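Local coordinates for protein ATP phosphoribosyltransferase regulatory subunit (Thermotoga maritima, PDB 1USY) that is probably required for the first step of histidine biosynthesis and may let histidine feedback-regulate ATP phosphoribosyltransferase, at residues I112-A117 and V125-G130. Residues are numbered along the deposited sequence; the frame is centred on the assembly and turned at random.
Sequences IIVESA and VIVEIG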
loop_
_atom_site.group_PDB
_atom_site.type_symbol
_atom_site.label_atom_id
_atom_site.label_comp_id
_atom_site.label_asym_id
_atom_site.label_seq_id
_atom_site.Cartn_x
_atom_site.Cartn_y
_atom_site.Cartn_z
ATOM N N ILE B 112 -15.862 39.096 -0.892
ATOM C CA ILE B 112 -16.684 37.881 -0.814
ATOM C C ILE B 112 -16.405 37.011 0.443
ATOM O O ILE B 112 -17.346 36.617 1.118
ATOM C CB ILE B 112 -16.534 37.053 -2.105
ATOM C CG1 ILE B 112 -16.956 37.868 -3.305
ATOM C CG2 ILE B 112 -17.330 35.766 -2.051
ATOM C CD1 ILE B 112 -16.504 37.254 -4.602
ATOM N N ILE B 113 -15.140 36.731 0.749
ATOM C CA ILE B 113 -14.801 35.899 1.900
ATOM C C ILE B 113 -15.289 36.586 3.186
ATOM O O ILE B 113 -15.963 35.968 4.000
ATOM C CB ILE B 113 -13.263 35.577 1.989
ATOM C CG1 ILE B 113 -12.745 34.638 0.889
ATOM C CG2 ILE B 113 -12.930 34.918 3.327
ATOM C CD1 ILE B 113 -13.740 33.896 0.140
ATOM N N VAL B 114 -14.955 37.864 3.360
ATOM C CA VAL B 114 -15.371 38.597 4.559
ATOM C C VAL B 114 -16.896 38.638 4.649
ATOM O O VAL B 114 -17.463 38.298 5.706
ATOM C CB VAL B 114 -14.802 40.060 4.603
ATOM C CG1 VAL B 114 -15.506 40.931 5.660
ATOM C CG2 VAL B 114 -13.292 40.063 4.815
ATOM N N GLU B 115 -17.564 39.067 3.571
ATOM C CA GLU B 115 -19.032 39.145 3.595
ATOM C C GLU B 115 -19.628 37.780 3.928
ATOM O O GLU B 115 -20.597 37.695 4.730
ATOM C CB GLU B 115 -19.613 39.634 2.282
ATOM C CG GLU B 115 -21.128 39.643 2.276
ATOM C CD GLU B 115 -21.705 40.045 0.947
ATOM O OE1 GLU B 115 -20.977 40.622 0.128
ATOM O OE2 GLU B 115 -22.905 39.795 0.712
ATOM N N SER B 116 -19.041 36.733 3.336
ATOM C CA SER B 116 -19.454 35.366 3.624
ATOM C C SER B 116 -19.245 35.002 5.082
ATOM O O SER B 116 -20.088 34.337 5.687
ATOM C CB SER B 116 -18.717 34.359 2.740
ATOM O OG SER B 116 -19.084 34.574 1.390
ATOM N N ALA B 117 -18.128 35.434 5.651
ATOM C CA ALA B 117 -17.805 35.038 7.022
ATOM C C ALA B 117 -18.696 35.765 8.035
ATOM O O ALA B 117 -19.197 35.175 8.994
ATOM C CB ALA B 117 -16.303 35.223 7.334
ATOM N N VAL B 125 -16.985 39.270 13.967
ATOM C CA VAL B 125 -15.796 38.705 13.363
ATOM C C VAL B 125 -14.660 39.711 13.329
ATOM O O VAL B 125 -14.900 40.920 13.312
ATOM C CB VAL B 125 -16.076 38.005 11.955
ATOM C CG1 VAL B 125 -17.349 37.150 11.998
ATOM C CG2 VAL B 125 -16.146 38.993 10.794
ATOM N N ILE B 126 -13.424 39.196 13.362
ATOM C CA ILE B 126 -12.207 39.988 13.228
ATOM C C ILE B 126 -11.482 39.593 11.930
ATOM O O ILE B 126 -11.215 38.426 11.695
ATOM C CB ILE B 126 -11.295 39.775 14.477
ATOM C CG1 ILE B 126 -11.953 40.299 15.739
ATOM C CG2 ILE B 126 -9.941 40.449 14.328
ATOM C CD1 ILE B 126 -11.298 39.778 17.077
ATOM N N VAL B 127 -11.203 40.571 11.081
ATOM C CA VAL B 127 -10.360 40.402 9.883
ATOM C C VAL B 127 -8.967 40.959 10.161
ATOM O O VAL B 127 -8.775 42.177 10.376
ATOM C CB VAL B 127 -10.949 41.127 8.646
ATOM C CG1 VAL B 127 -10.024 40.930 7.431
ATOM C CG2 VAL B 127 -12.406 40.614 8.341
ATOM N N GLU B 128 -8.000 40.063 10.227
ATOM C CA GLU B 128 -6.662 40.469 10.575
ATOM C C GLU B 128 -5.849 40.532 9.271
ATOM O O GLU B 128 -5.764 39.561 8.537
ATOM C CB GLU B 128 -6.094 39.489 11.595
ATOM C CG GLU B 128 -4.624 39.676 11.850
ATOM C CD GLU B 128 -4.022 38.608 12.730
ATOM O OE1 GLU B 128 -3.645 37.516 12.242
ATOM O OE2 GLU B 128 -3.924 38.869 13.930
ATOM N N ILE B 129 -5.308 41.691 8.953
ATOM C CA ILE B 129 -4.581 41.877 7.684
ATOM C C ILE B 129 -3.081 41.923 7.920
ATOM O O ILE B 129 -2.592 42.426 8.928
ATOM C CB ILE B 129 -4.992 43.184 6.958
ATOM C CG1 ILE B 129 -6.508 43.276 6.722
ATOM C CG2 ILE B 129 -4.187 43.348 5.643
ATOM C CD1 ILE B 129 -6.965 42.631 5.406
ATOM N N GLY B 130 -2.343 41.401 6.968
ATOM C CA GLY B 130 -0.905 41.341 7.083
ATOM C C GLY B 130 -0.328 41.590 5.704
ATOM O O GLY B 130 -1.051 41.690 4.709
#
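V114 and V127 meet methyl to methyl where helix 103-120 packs on the mixed sheet of a class-II aminoacyl-tRNA synthetase-like fold. CG2 of V114 lies 3.7 Å from CG2 of V127, and the two side chains cross at about a right angle. V114 holds CG1 anti to its backbone N (chi1 166°), which leaves CG2 beside that N and facing the strand; CG1 stays 4.1 Å from V127 CG2, so one strand methyl meets both branches of the helix valine. Near the end of the helix, V125 sets CG1 4.0 Å from A117 O, a contact of methyl with backbone carbonyl. The interface is small and buried, 149 Å² in all, and joins a helix to the strand that follows it after a short loop. L212 of helix 199-215 touches both V114 and V127, while I241 of the neighbouring antiparallel strand 237-243 packs against V114 and A117. On the other side of strand 125-131, E128 OE2 forms salt bridges with R187 and with a basic side chain on a chain of another protein in the assembly. Within the helix, I112 O accepts two hydrogen bonds from opposite faces of its plane, from S116 N at 2.8 Å and from S116 OG at 2.7 Å.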